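Long-range contacts in processed glycerol phosphate lipoteichoic acid synthase 2 (Bacillus subtilis, PDB 2W8D), which is a bacterial synthase whose C-terminal domain has the sulfatase fold of the alkaline phosphatase clan and holds a magnesium ion: residues A[304-309]-A[338-343]; A[200-205]-A[218-223]; A[142-147]-A[417-422]; A[117-122]-A[316-321]; A[8-13]-A[389-394]. All blocks are in the same frame, centred on the assembly; numbering follows the deposited sequence.

Interaction 1 of 5, residues A[304-309]-A[338-343]; sequences VHKYAG and KEHREV
Glu342 and His340 take hold of both polar backbone atoms of Tyr307. Glu342 OE2 accepts from Tyr307 N at 2.8 Å, met on the anti side of the carboxylate and 21° out of its plane. His340 NE2 donates to Tyr307 O over 2.9 Å, a bond lying in the carbonyl plane with a C=O...N angle of 151°. Glu342 OE2 also sits 3.2 Å from Lys306 CA and near the plane of the Tyr307 ring, at its edge. The residue held here leads into strand 308-309, which pairs in parallel with strand 70-76 of the large mixed sheet of the sulfatase fold, whereas 338-343 leads into strand 344-345, outermost in the small antiparallel sheet. Lys306, extended beyond CG, slides past His340 in the opposite direction, with Lys306 CD 3.8 Å from His340 CD2; its ammonium goes on to Ile335 O. Behind the imidazole, a hydrogen bond between His340 ND1 and Ser333 OG helps fix the rotation of the ring. Arg341 is held by salt bridges to Glu388 and Asp312.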
# COMPACT_ATOMS: atom_id res chain seq x y z
N VAL A 304 1.39 7.29 14.58
CA VAL A 304 2.65 7.97 14.18
C VAL A 304 2.48 9.03 13.09
O VAL A 304 1.77 8.81 12.12
CB VAL A 304 3.88 6.98 14.01
CG1 VAL A 304 3.49 5.53 14.23
CG2 VAL A 304 4.62 7.20 12.74
N HIS A 305 3.12 10.20 13.27
CA HIS A 305 2.95 11.36 12.37
C HIS A 305 4.10 11.58 11.40
O HIS A 305 4.11 12.55 10.63
CB HIS A 305 2.68 12.65 13.17
CG HIS A 305 1.62 12.48 14.20
ND1 HIS A 305 0.34 12.07 13.88
CD2 HIS A 305 1.65 12.60 15.55
CE1 HIS A 305 -0.37 11.95 14.99
NE2 HIS A 305 0.40 12.28 16.02
N LYS A 306 5.08 10.70 11.46
CA LYS A 306 6.18 10.75 10.52
C LYS A 306 5.68 10.64 9.07
O LYS A 306 4.85 9.80 8.75
CB LYS A 306 7.15 9.61 10.79
CG LYS A 306 7.89 9.73 12.11
CD LYS A 306 8.98 8.70 12.14
CE LYS A 306 9.61 8.54 13.52
NZ LYS A 306 10.46 7.31 13.46
N TYR A 307 6.19 11.51 8.21
CA TYR A 307 5.97 11.42 6.75
C TYR A 307 6.58 10.12 6.25
O TYR A 307 7.64 9.72 6.73
CB TYR A 307 6.56 12.67 6.08
CG TYR A 307 5.64 13.86 6.24
CD1 TYR A 307 5.31 14.37 7.50
CD2 TYR A 307 5.05 14.44 5.13
CE1 TYR A 307 4.41 15.47 7.63
CE2 TYR A 307 4.18 15.52 5.24
CZ TYR A 307 3.85 16.01 6.46
OH TYR A 307 2.98 17.06 6.47
N ALA A 308 5.87 9.43 5.35
CA ALA A 308 6.26 8.12 4.85
C ALA A 308 5.55 7.82 3.53
O ALA A 308 4.49 8.35 3.29
CB ALA A 308 5.91 7.02 5.89
N GLY A 309 6.11 6.94 2.70
CA GLY A 309 5.44 6.52 1.46
C GLY A 309 5.34 5.01 1.31
O GLY A 309 5.86 4.27 2.14
N LYS A 338 14.39 5.25 14.22
CA LYS A 338 14.74 6.60 14.67
C LYS A 338 15.26 7.48 13.53
O LYS A 338 14.92 8.67 13.47
CB LYS A 338 15.77 6.56 15.82
CG LYS A 338 15.17 6.51 17.23
CD LYS A 338 14.97 5.05 17.69
CE LYS A 338 14.99 4.87 19.23
NZ LYS A 338 13.66 5.14 19.86
N GLU A 339 16.06 6.90 12.64
CA GLU A 339 16.71 7.60 11.55
C GLU A 339 15.82 7.75 10.31
O GLU A 339 16.28 8.26 9.28
CB GLU A 339 18.00 6.85 11.13
CG GLU A 339 18.78 6.10 12.27
CD GLU A 339 19.96 5.22 11.75
OE1 GLU A 339 20.75 4.70 12.58
OE2 GLU A 339 20.11 5.06 10.52
N HIS A 340 14.56 7.32 10.39
CA HIS A 340 13.64 7.27 9.23
C HIS A 340 13.57 8.58 8.45
O HIS A 340 13.24 9.61 9.04
CB HIS A 340 12.23 6.85 9.68
CG HIS A 340 11.17 7.02 8.63
ND1 HIS A 340 11.14 6.29 7.46
CD2 HIS A 340 10.09 7.84 8.59
CE1 HIS A 340 10.09 6.66 6.74
NE2 HIS A 340 9.43 7.58 7.41
N ARG A 341 13.88 8.55 7.14
CA ARG A 341 13.83 9.77 6.30
C ARG A 341 12.40 10.20 6.01
O ARG A 341 11.54 9.36 5.83
CB ARG A 341 14.68 9.65 5.02
CG ARG A 341 14.18 8.65 3.95
CD ARG A 341 13.17 9.28 2.97
NE ARG A 341 12.66 8.29 2.02
CZ ARG A 341 11.65 7.45 2.27
NH1 ARG A 341 11.02 7.46 3.44
NH2 ARG A 341 11.28 6.57 1.34
N GLU A 342 12.13 11.50 5.97
CA GLU A 342 10.76 11.98 5.81
C GLU A 342 10.52 12.81 4.57
O GLU A 342 9.48 13.43 4.43
CB GLU A 342 10.34 12.76 7.05
CG GLU A 342 10.16 11.85 8.25
CD GLU A 342 9.55 12.55 9.44
OE1 GLU A 342 10.30 12.87 10.39
OE2 GLU A 342 8.33 12.80 9.43
N VAL A 343 11.48 12.82 3.66
CA VAL A 343 11.34 13.50 2.40
C VAL A 343 10.79 12.44 1.43
O VAL A 343 11.51 11.52 1.05
CB VAL A 343 12.71 14.06 1.91
CG1 VAL A 343 12.54 14.86 0.66
CG2 VAL A 343 13.39 14.95 3.01

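Interaction 2 of 5, residues A[200-205]-A[218-223]; sequences FPFGMD and DSVVDN
Phe200 and Phe202 pack their rings against Val220. One face of the Phe202 ring carries Phe200 CA, 3.7 Å above its centre, and Phe202 also forms an edge-to-face pair with Tyr224; one face of the Phe200 ring has Pro201 CB offset toward the rim. Val220 CG1, anti to its backbone N (chi1 168°), reaches both rings, 3.6 Å from Phe200 CE1 and 3.9 Å from Phe202 CD2. Val220 CG2 meets Pro201 CB at 4.2 Å, beside the cis peptide that precedes the proline. One turn on, Asn223 CB packs 3.3 Å from Phe202 O. The acceptors Phe202 O and Asn223 O lie close together, and each is hydrogen-bonded with Ser227 OG. Asp218 closes the start of the helix, its OD1 accepting from Val221 N at 3.3 Å, and Asp218 OD2 is hydrogen-bonded with His266. This is an N-capped first turn, entering helix 219-244 of a beta-alpha-beta connection from strand 189-194 to strand 251-257, with the Phe202 side chain about 8 Å from the bound magnesium ion.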
# COMPACT_ATOMS: atom_id res chain seq x y z
N PHE A 200 -13.81 3.57 -9.00
CA PHE A 200 -14.43 4.60 -9.84
C PHE A 200 -15.44 3.96 -10.82
O PHE A 200 -15.15 2.90 -11.34
CB PHE A 200 -13.31 5.26 -10.64
CG PHE A 200 -13.77 6.40 -11.48
CD1 PHE A 200 -13.71 7.71 -10.98
CD2 PHE A 200 -14.27 6.18 -12.78
CE1 PHE A 200 -14.14 8.80 -11.77
CE2 PHE A 200 -14.71 7.27 -13.58
CZ PHE A 200 -14.64 8.58 -13.08
N PRO A 201 -16.60 4.58 -11.07
CA PRO A 201 -17.22 5.83 -10.58
C PRO A 201 -17.93 5.70 -9.22
O PRO A 201 -18.66 6.59 -8.86
CB PRO A 201 -18.26 6.15 -11.66
CG PRO A 201 -18.76 4.78 -12.06
CD PRO A 201 -17.47 3.93 -12.07
N PHE A 202 -17.72 4.60 -8.48
CA PHE A 202 -18.16 4.50 -7.07
C PHE A 202 -19.67 4.27 -6.82
O PHE A 202 -20.16 4.40 -5.70
CB PHE A 202 -17.66 5.72 -6.26
CG PHE A 202 -16.18 5.96 -6.38
CD1 PHE A 202 -15.27 5.02 -5.93
CD2 PHE A 202 -15.70 7.14 -6.93
CE1 PHE A 202 -13.94 5.22 -6.05
CE2 PHE A 202 -14.34 7.37 -7.04
CZ PHE A 202 -13.45 6.43 -6.61
N GLY A 203 -20.43 3.96 -7.86
CA GLY A 203 -21.83 3.55 -7.60
C GLY A 203 -21.84 2.33 -6.67
O GLY A 203 -20.90 1.53 -6.66
N MSE A 204 -22.85 2.20 -5.83
CA MSE A 204 -23.09 0.90 -5.18
C MSE A 204 -24.55 0.60 -5.40
O MSE A 204 -25.35 1.52 -5.54
CB MSE A 204 -22.70 0.90 -3.68
CG MSE A 204 -22.08 -0.43 -3.17
SE MSE A 204 -20.12 -0.78 -3.54
CE MSE A 204 -20.28 -2.70 -3.97
N ASP A 205 -24.91 -0.68 -5.48
CA ASP A 205 -26.32 -1.07 -5.68
C ASP A 205 -27.11 -0.94 -4.39
O ASP A 205 -26.62 -1.31 -3.32
CB ASP A 205 -26.43 -2.52 -6.21
CG ASP A 205 -25.44 -2.83 -7.35
OD1 ASP A 205 -25.87 -3.44 -8.35
OD2 ASP A 205 -24.23 -2.51 -7.26
N ASP A 218 -21.73 16.57 -7.77
CA ASP A 218 -20.92 15.72 -8.61
C ASP A 218 -21.08 14.29 -8.10
O ASP A 218 -20.74 13.98 -6.96
CB ASP A 218 -19.46 16.18 -8.54
CG ASP A 218 -18.49 15.27 -9.28
OD1 ASP A 218 -18.70 14.03 -9.34
OD2 ASP A 218 -17.48 15.82 -9.79
N SER A 219 -21.63 13.45 -8.97
CA SER A 219 -22.11 12.15 -8.58
C SER A 219 -20.98 11.17 -8.37
O SER A 219 -21.13 10.22 -7.61
CB SER A 219 -23.11 11.64 -9.62
OG SER A 219 -22.47 11.21 -10.79
N VAL A 220 -19.85 11.38 -9.03
CA VAL A 220 -18.67 10.57 -8.71
C VAL A 220 -18.25 10.74 -7.23
O VAL A 220 -18.05 9.76 -6.50
CB VAL A 220 -17.50 10.86 -9.69
CG1 VAL A 220 -16.19 10.24 -9.21
CG2 VAL A 220 -17.84 10.30 -11.07
N VAL A 221 -18.13 12.00 -6.82
CA VAL A 221 -17.77 12.37 -5.45
C VAL A 221 -18.90 12.04 -4.47
O VAL A 221 -18.62 11.56 -3.39
CB VAL A 221 -17.47 13.89 -5.35
CG1 VAL A 221 -17.44 14.35 -3.86
CG2 VAL A 221 -16.18 14.25 -6.11
N ASP A 222 -20.14 12.32 -4.83
CA ASP A 222 -21.30 11.93 -4.02
C ASP A 222 -21.33 10.45 -3.68
O ASP A 222 -21.66 10.11 -2.55
CB ASP A 222 -22.64 12.31 -4.70
CG ASP A 222 -22.87 13.82 -4.74
OD1 ASP A 222 -22.09 14.59 -4.14
OD2 ASP A 222 -23.86 14.25 -5.39
N ASN A 223 -20.97 9.59 -4.63
CA ASN A 223 -21.11 8.13 -4.47
C ASN A 223 -19.87 7.51 -3.84
O ASN A 223 -19.90 6.37 -3.34
CB ASN A 223 -21.38 7.46 -5.82
CG ASN A 223 -22.77 7.78 -6.35
OD1 ASN A 223 -23.65 8.24 -5.62
ND2 ASN A 223 -22.97 7.54 -7.62

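Interaction 3 of 5, residues A[142-147]-A[417-422]; sequences MYKAEG and YDYTKH
Tyr417 and Tyr419 lie against the last turn of helix 139-145, and the contact is made by packing, with no hydrogen bond between the two segments. Among the ring contacts, Gly147 C sits 3.9 Å above one face of the Tyr417 ring, offset toward its rim, and Gly147 CA is 3.7 Å from Tyr417 OH. Lys144 supplies most of the aliphatic contact: its CG touches Tyr419 CE2 at 3.6 Å as the two side chains slide past each other in opposite directions. The lysine chain then bends at chi3 (144°), which brings its CE 3.2 Å from Tyr417 O. Tyr143 CB meets the hydroxyl oxygen Tyr419 OH at 3.4 Å. The polar ends are served from outside: Tyr419 OH by Ile148 O, and Tyr143 OH by Glu88. Lys120 NZ bonds to both Tyr417 OH and Gly147 O, tying tail and helix end together. Gly147, with positive phi, closes the helix in a Schellman motif, and the C-terminal tail of the model covers that helix end.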
# COMPACT_ATOMS: atom_id res chain seq x y z
N MSE A 142 3.61 -11.81 -12.76
CA MSE A 142 4.44 -11.07 -11.81
C MSE A 142 4.56 -11.69 -10.42
O MSE A 142 5.60 -11.58 -9.78
CB MSE A 142 3.92 -9.62 -11.66
CG MSE A 142 4.59 -8.78 -10.55
SE MSE A 142 6.55 -8.56 -10.88
CE MSE A 142 6.65 -6.94 -12.02
N TYR A 143 3.49 -12.31 -9.95
CA TYR A 143 3.49 -12.97 -8.67
C TYR A 143 4.45 -14.14 -8.69
O TYR A 143 5.02 -14.48 -7.67
CB TYR A 143 2.11 -13.47 -8.31
CG TYR A 143 1.14 -12.41 -7.86
CD1 TYR A 143 1.55 -11.10 -7.58
CD2 TYR A 143 -0.19 -12.73 -7.69
CE1 TYR A 143 0.61 -10.13 -7.18
CE2 TYR A 143 -1.10 -11.80 -7.28
CZ TYR A 143 -0.72 -10.52 -7.02
OH TYR A 143 -1.72 -9.68 -6.59
N LYS A 144 4.64 -14.75 -9.85
CA LYS A 144 5.52 -15.90 -9.94
C LYS A 144 6.94 -15.42 -9.74
O LYS A 144 7.74 -16.07 -9.06
CB LYS A 144 5.40 -16.56 -11.30
CG LYS A 144 4.10 -17.24 -11.53
CD LYS A 144 4.13 -17.78 -12.93
CE LYS A 144 3.44 -19.07 -13.03
NZ LYS A 144 2.09 -18.87 -13.56
N ALA A 145 7.24 -14.26 -10.32
CA ALA A 145 8.56 -13.65 -10.16
C ALA A 145 8.77 -13.28 -8.68
O ALA A 145 9.90 -13.27 -8.19
CB ALA A 145 8.69 -12.41 -11.06
N GLU A 146 7.67 -12.97 -7.99
CA GLU A 146 7.75 -12.50 -6.59
C GLU A 146 7.79 -13.64 -5.57
O GLU A 146 7.94 -13.40 -4.36
CB GLU A 146 6.62 -11.49 -6.28
CG GLU A 146 6.77 -10.15 -7.02
CD GLU A 146 5.66 -9.12 -6.71
OE1 GLU A 146 4.50 -9.51 -6.36
OE2 GLU A 146 5.97 -7.90 -6.84
N GLY A 147 7.66 -14.86 -6.07
CA GLY A 147 7.56 -16.05 -5.26
C GLY A 147 6.26 -16.31 -4.54
O GLY A 147 6.24 -17.05 -3.56
N TYR A 417 5.79 -22.08 -9.69
CA TYR A 417 4.44 -21.66 -9.32
C TYR A 417 3.42 -21.99 -10.41
O TYR A 417 3.71 -21.91 -11.59
CB TYR A 417 4.46 -20.19 -8.89
CG TYR A 417 5.55 -19.97 -7.87
CD1 TYR A 417 5.44 -20.51 -6.57
CD2 TYR A 417 6.75 -19.33 -8.21
CE1 TYR A 417 6.46 -20.38 -5.64
CE2 TYR A 417 7.78 -19.18 -7.26
CZ TYR A 417 7.63 -19.71 -5.98
OH TYR A 417 8.64 -19.60 -5.05
N ASP A 418 2.26 -22.46 -10.00
CA ASP A 418 1.22 -22.80 -10.95
C ASP A 418 -0.08 -22.35 -10.33
O ASP A 418 -0.38 -22.70 -9.20
CB ASP A 418 1.18 -24.29 -11.20
CG ASP A 418 -0.02 -24.71 -12.04
OD1 ASP A 418 -0.19 -24.09 -13.15
OD2 ASP A 418 -0.75 -25.65 -11.59
N TYR A 419 -0.84 -21.55 -11.08
CA TYR A 419 -2.07 -20.97 -10.54
C TYR A 419 -3.36 -21.40 -11.25
O TYR A 419 -4.37 -20.69 -11.22
CB TYR A 419 -1.96 -19.44 -10.54
CG TYR A 419 -0.77 -18.83 -9.85
CD1 TYR A 419 -0.32 -19.28 -8.59
CD2 TYR A 419 -0.11 -17.76 -10.44
CE1 TYR A 419 0.78 -18.66 -7.95
CE2 TYR A 419 0.95 -17.13 -9.83
CZ TYR A 419 1.40 -17.56 -8.60
OH TYR A 419 2.46 -16.87 -8.07
N THR A 420 -3.33 -22.56 -11.87
CA THR A 420 -4.52 -23.19 -12.40
C THR A 420 -5.30 -23.82 -11.22
O THR A 420 -4.70 -24.49 -10.36
CB THR A 420 -4.12 -24.26 -13.44
OG1 THR A 420 -3.31 -23.67 -14.47
CG2 THR A 420 -5.36 -24.91 -14.07
N LYS A 421 -6.61 -23.56 -11.16
CA LYS A 421 -7.48 -24.23 -10.20
C LYS A 421 -7.78 -25.61 -10.75
O LYS A 421 -8.07 -25.74 -11.94
CB LYS A 421 -8.79 -23.44 -9.95
CG LYS A 421 -9.93 -24.26 -9.26
CD LYS A 421 -10.73 -23.41 -8.27
CE LYS A 421 -12.07 -24.00 -7.82
NZ LYS A 421 -12.06 -25.46 -7.55
N HIS A 422 -7.69 -26.65 -9.92
CA HIS A 422 -7.92 -27.98 -10.45
C HIS A 422 -9.36 -28.46 -10.31
O HIS A 422 -9.98 -28.81 -11.33
CB HIS A 422 -6.92 -29.01 -9.91
CG HIS A 422 -6.34 -29.87 -10.99
ND1 HIS A 422 -5.44 -29.39 -11.92
CD2 HIS A 422 -6.55 -31.18 -11.31
CE1 HIS A 422 -5.11 -30.37 -12.76
NE2 HIS A 422 -5.77 -31.46 -12.40

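Interaction 4 of 5, residues A[117-122]-A[316-321]; sequences AILKSK and TILHLL
Leu119 faces Leu318 and Leu321, one methyl to each, in the apolar heart of the contact. Leu119 CD1 meets Leu321 CD1 at 3.9 Å, where the two side chains cross at about a right angle. Its other methyl, Leu119 CD2, lies 4.1 Å from Leu318 CD1, and here the chains slide past each other in opposite directions. Ile118 adds a methyl-to-methyl touch, Ile118 CD1 to Leu318 CD2 at 4.2 Å. The backbones stay well apart, with Leu119 CA and Leu318 CA 8.8 Å from each other, leaving side-chain ends to bridge the distance. One hydrogen bond joins the segments: Lys122, bent at chi2 and chi3, gives NZ to Leu321 O at 2.8 Å, tilted 17° from the carbonyl plane. That carbonyl lies just past the end of helix 313-320, where a positive group would be expected to suit the helix dipole. Within 117-122, Ser121 OG donates to Ile118 O over 2.9 Å, nearly in line with the carbonyl. Beyond, Leu321 rests on Val34 and Ile252, and Leu320 on Ile294: helix 313-320 packs on the central sheet as in a layered alpha/beta fold, with the short helical turn 117-121 alongside.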
# COMPACT_ATOMS: atom_id res chain seq x y z
N ALA A 117 9.32 -13.89 -0.83
CA ALA A 117 10.46 -14.78 -1.13
C ALA A 117 11.50 -14.78 0.01
O ALA A 117 12.03 -15.84 0.36
CB ALA A 117 11.09 -14.43 -2.45
N ILE A 118 11.76 -13.60 0.58
CA ILE A 118 12.63 -13.49 1.75
C ILE A 118 12.11 -14.40 2.87
O ILE A 118 12.85 -15.20 3.45
CB ILE A 118 12.72 -12.01 2.25
CG1 ILE A 118 13.42 -11.16 1.19
CG2 ILE A 118 13.48 -11.94 3.61
CD1 ILE A 118 13.49 -9.69 1.47
N LEU A 119 10.82 -14.28 3.14
CA LEU A 119 10.17 -15.02 4.18
C LEU A 119 10.12 -16.55 4.01
O LEU A 119 9.76 -17.25 4.96
CB LEU A 119 8.78 -14.43 4.42
CG LEU A 119 8.90 -13.05 5.07
CD1 LEU A 119 7.55 -12.39 5.34
CD2 LEU A 119 9.71 -13.20 6.38
N LYS A 120 10.50 -17.08 2.84
CA LYS A 120 10.49 -18.54 2.62
C LYS A 120 11.46 -19.25 3.55
O LYS A 120 11.19 -20.35 3.99
CB LYS A 120 10.86 -18.91 1.18
CG LYS A 120 9.67 -19.17 0.27
CD LYS A 120 9.90 -18.53 -1.08
CE LYS A 120 8.59 -18.01 -1.70
NZ LYS A 120 7.59 -19.08 -2.05
N SER A 121 12.59 -18.61 3.81
CA SER A 121 13.64 -19.17 4.66
C SER A 121 13.19 -19.20 6.13
O SER A 121 13.81 -19.89 6.96
CB SER A 121 14.91 -18.34 4.53
OG SER A 121 14.64 -16.98 4.83
N LYS A 122 12.14 -18.45 6.43
CA LYS A 122 11.41 -18.56 7.69
C LYS A 122 10.13 -19.42 7.58
O LYS A 122 9.32 -19.43 8.50
CB LYS A 122 11.09 -17.15 8.27
CG LYS A 122 12.25 -16.49 9.08
CD LYS A 122 11.77 -15.87 10.44
CE LYS A 122 10.95 -14.55 10.27
NZ LYS A 122 10.29 -13.95 11.52
N THR A 316 9.28 -1.84 7.33
CA THR A 316 8.66 -1.66 8.62
C THR A 316 8.24 -3.06 9.09
O THR A 316 8.57 -3.49 10.21
CB THR A 316 7.44 -0.66 8.52
OG1 THR A 316 7.84 0.56 7.87
CG2 THR A 316 6.88 -0.35 9.86
N ILE A 317 7.55 -3.76 8.20
CA ILE A 317 6.98 -5.07 8.47
C ILE A 317 8.04 -6.10 8.72
O ILE A 317 7.95 -6.86 9.67
CB ILE A 317 6.11 -5.52 7.30
CG1 ILE A 317 4.99 -4.50 7.07
CG2 ILE A 317 5.57 -6.94 7.54
CD1 ILE A 317 4.27 -4.09 8.36
N LEU A 318 9.06 -6.14 7.86
CA LEU A 318 10.15 -7.08 8.02
C LEU A 318 10.83 -6.90 9.37
O LEU A 318 11.07 -7.86 10.08
CB LEU A 318 11.13 -6.94 6.86
CG LEU A 318 11.31 -8.06 5.83
CD1 LEU A 318 10.29 -9.22 5.88
CD2 LEU A 318 11.45 -7.47 4.45
N HIS A 319 11.09 -5.64 9.73
CA HIS A 319 11.67 -5.29 11.01
C HIS A 319 10.83 -5.77 12.17
O HIS A 319 11.36 -6.38 13.09
CB HIS A 319 12.01 -3.79 11.11
CG HIS A 319 13.18 -3.40 10.26
ND1 HIS A 319 13.59 -2.10 10.09
CD2 HIS A 319 14.01 -4.16 9.49
CE1 HIS A 319 14.62 -2.06 9.27
NE2 HIS A 319 14.90 -3.30 8.90
N LEU A 320 9.52 -5.55 12.10
CA LEU A 320 8.59 -6.06 13.12
C LEU A 320 8.74 -7.58 13.28
O LEU A 320 8.65 -8.11 14.40
CB LEU A 320 7.14 -5.68 12.80
CG LEU A 320 6.65 -4.27 13.21
CD1 LEU A 320 5.35 -3.92 12.49
CD2 LEU A 320 6.47 -4.13 14.71
N LEU A 321 9.00 -8.28 12.17
CA LEU A 321 9.15 -9.75 12.19
C LEU A 321 10.54 -10.21 12.58
O LEU A 321 10.83 -11.41 12.62
CB LEU A 321 8.79 -10.33 10.82
CG LEU A 321 7.36 -10.22 10.31
CD1 LEU A 321 7.36 -10.61 8.83
CD2 LEU A 321 6.45 -11.14 11.10

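Interaction 5 of 5, residues A[8-13]-A[389-394]; sequences TEVENY and LEMSDK
Val10 and Met391 mark the nearest backbone approach, Val10 CA to Met391 CA 5.8 Å, where the axes of helix 8-13 and helix 389-394 pass 10.0 Å apart at a signed crossing angle of -137°, closer to antiparallel than to parallel. Met391, modelled as selenomethionine, fills the middle of the interface. Its CG lies over one face of the Tyr13 ring, 3.7 Å from the ring centroid and 22° off the normal, a CH-pi contact. The selenium comes in obliquely, Met391 SE 4.8 Å from the same centroid, which makes this a Met-aromatic pair. A bend at chi2 sets the selenium there, and chi3 sends CE away from the ring. Here the N-terminal helix 6-17 packs on the late helix 380-397, bringing together segments 376 residues apart in sequence. Val10 slides past the selenomethionine in the opposite direction, Val10 CG2 3.7 Å from Met391 SE, and also touches Lys394 CB. Toward solvent, Glu9 crosses Met391 at about a right angle, its OE2 3.6 Å from Met391 CE. Glu9 OE1 faces Lys394 NZ at 4.1 Å, too far for a salt bridge, though the opposite charges probably attract. The lysine is instead paired within its own helix, Lys394 NZ to Glu390 OE2 at 2.6 Å. On the other side of helix 380-397, Leu389 and Ser392 meet Tyr96.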
# COMPACT_ATOMS: atom_id res chain seq x y z
N THR A 8 27.28 -2.19 -7.95
CA THR A 8 28.18 -1.65 -6.94
C THR A 8 27.73 -0.28 -6.42
O THR A 8 27.59 -0.09 -5.21
CB THR A 8 29.66 -1.58 -7.45
OG1 THR A 8 30.06 -2.86 -7.95
CG2 THR A 8 30.60 -1.15 -6.35
N GLU A 9 27.50 0.65 -7.35
CA GLU A 9 27.12 2.02 -7.01
C GLU A 9 25.79 2.06 -6.23
O GLU A 9 25.65 2.81 -5.25
CB GLU A 9 27.04 2.87 -8.27
CG GLU A 9 27.06 4.39 -8.03
CD GLU A 9 26.20 5.17 -9.03
OE1 GLU A 9 26.16 4.81 -10.23
OE2 GLU A 9 25.55 6.16 -8.60
N VAL A 10 24.83 1.24 -6.68
CA VAL A 10 23.54 1.16 -6.01
C VAL A 10 23.65 0.52 -4.62
O VAL A 10 23.02 0.98 -3.66
CB VAL A 10 22.45 0.46 -6.87
CG1 VAL A 10 21.21 0.12 -6.04
CG2 VAL A 10 22.04 1.36 -8.04
N GLU A 11 24.48 -0.51 -4.50
CA GLU A 11 24.67 -1.17 -3.22
C GLU A 11 25.33 -0.25 -2.18
O GLU A 11 24.95 -0.25 -1.01
CB GLU A 11 25.46 -2.47 -3.41
CG GLU A 11 25.89 -3.16 -2.14
CD GLU A 11 26.92 -4.24 -2.40
OE1 GLU A 11 27.63 -4.18 -3.44
OE2 GLU A 11 27.02 -5.16 -1.56
N ASN A 12 26.31 0.54 -2.62
CA ASN A 12 27.02 1.47 -1.74
C ASN A 12 26.14 2.59 -1.19
O ASN A 12 26.34 3.06 -0.07
CB ASN A 12 28.26 2.04 -2.42
CG ASN A 12 29.34 1.00 -2.60
OD1 ASN A 12 29.48 0.09 -1.77
ND2 ASN A 12 30.11 1.11 -3.68
N TYR A 13 25.18 3.01 -1.99
CA TYR A 13 24.22 4.01 -1.58
C TYR A 13 23.14 3.41 -0.65
O TYR A 13 22.81 4.02 0.36
CB TYR A 13 23.66 4.73 -2.82
CG TYR A 13 22.44 5.58 -2.58
CD1 TYR A 13 22.52 6.98 -2.51
CD2 TYR A 13 21.18 4.98 -2.45
CE1 TYR A 13 21.37 7.74 -2.29
CE2 TYR A 13 20.06 5.72 -2.23
CZ TYR A 13 20.15 7.09 -2.15
OH TYR A 13 18.97 7.78 -1.95
N LEU A 389 14.99 8.08 -6.31
CA LEU A 389 14.34 7.58 -7.52
C LEU A 389 15.35 6.97 -8.51
O LEU A 389 15.10 5.90 -9.07
CB LEU A 389 13.54 8.69 -8.19
CG LEU A 389 12.24 9.11 -7.48
CD1 LEU A 389 11.57 10.25 -8.27
CD2 LEU A 389 11.27 7.89 -7.28
N GLU A 390 16.49 7.63 -8.69
CA GLU A 390 17.51 7.17 -9.64
C GLU A 390 18.04 5.76 -9.28
O GLU A 390 18.19 4.91 -10.16
CB GLU A 390 18.62 8.21 -9.70
CG GLU A 390 19.79 7.91 -10.61
CD GLU A 390 21.03 8.80 -10.31
OE1 GLU A 390 21.02 9.55 -9.30
OE2 GLU A 390 22.02 8.74 -11.09
N MSE A 391 18.31 5.52 -8.00
CA MSE A 391 18.86 4.24 -7.57
C MSE A 391 17.88 3.12 -7.83
O MSE A 391 18.24 2.09 -8.38
CB MSE A 391 19.30 4.27 -6.10
CG MSE A 391 20.45 5.24 -5.82
SE MSE A 391 22.10 4.92 -6.87
CE MSE A 391 21.98 6.36 -8.16
N SER A 392 16.63 3.35 -7.47
CA SER A 392 15.58 2.41 -7.79
C SER A 392 15.49 2.15 -9.31
O SER A 392 15.47 0.98 -9.73
CB SER A 392 14.25 2.86 -7.18
OG SER A 392 13.21 1.92 -7.44
N ASP A 393 15.43 3.22 -10.11
CA ASP A 393 15.36 3.08 -11.60
C ASP A 393 16.53 2.30 -12.18
O ASP A 393 16.34 1.51 -13.10
CB ASP A 393 15.15 4.41 -12.33
CG ASP A 393 13.72 4.99 -12.13
OD1 ASP A 393 12.78 4.20 -11.87
OD2 ASP A 393 13.53 6.22 -12.22
N LYS A 394 17.74 2.47 -11.63
CA LYS A 394 18.86 1.64 -12.12
C LYS A 394 18.60 0.16 -11.91
O LYS A 394 18.91 -0.65 -12.79
CB LYS A 394 20.19 2.04 -11.47
CG LYS A 394 20.79 3.26 -12.12
CD LYS A 394 21.86 3.93 -11.26
CE LYS A 394 22.68 4.85 -12.10
NZ LYS A 394 22.61 6.23 -11.57

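Interactions 3 and 4 touch, their centres 20 Å apart, through Lys120 of segment 117-122. Interactions 1 and 4 use consecutive elements, strand 308-309 and helix 313-320, yet stay about 7 Å apart at their nearest atoms. Interaction 2 stands alone, about 18 Å or more at nearest atoms from every other contact, and its Phe202 side chain lies closer to the magnesium ion than does Tyr143 of interaction 3. Along the chain interaction 5 encloses interactions 1, 2 and 4, while interactions 3 and 5 cross, as do 3 and 4. The terminal regions, helix 6-17 and the tail from 417, are thus each folded back onto other parts of the chain.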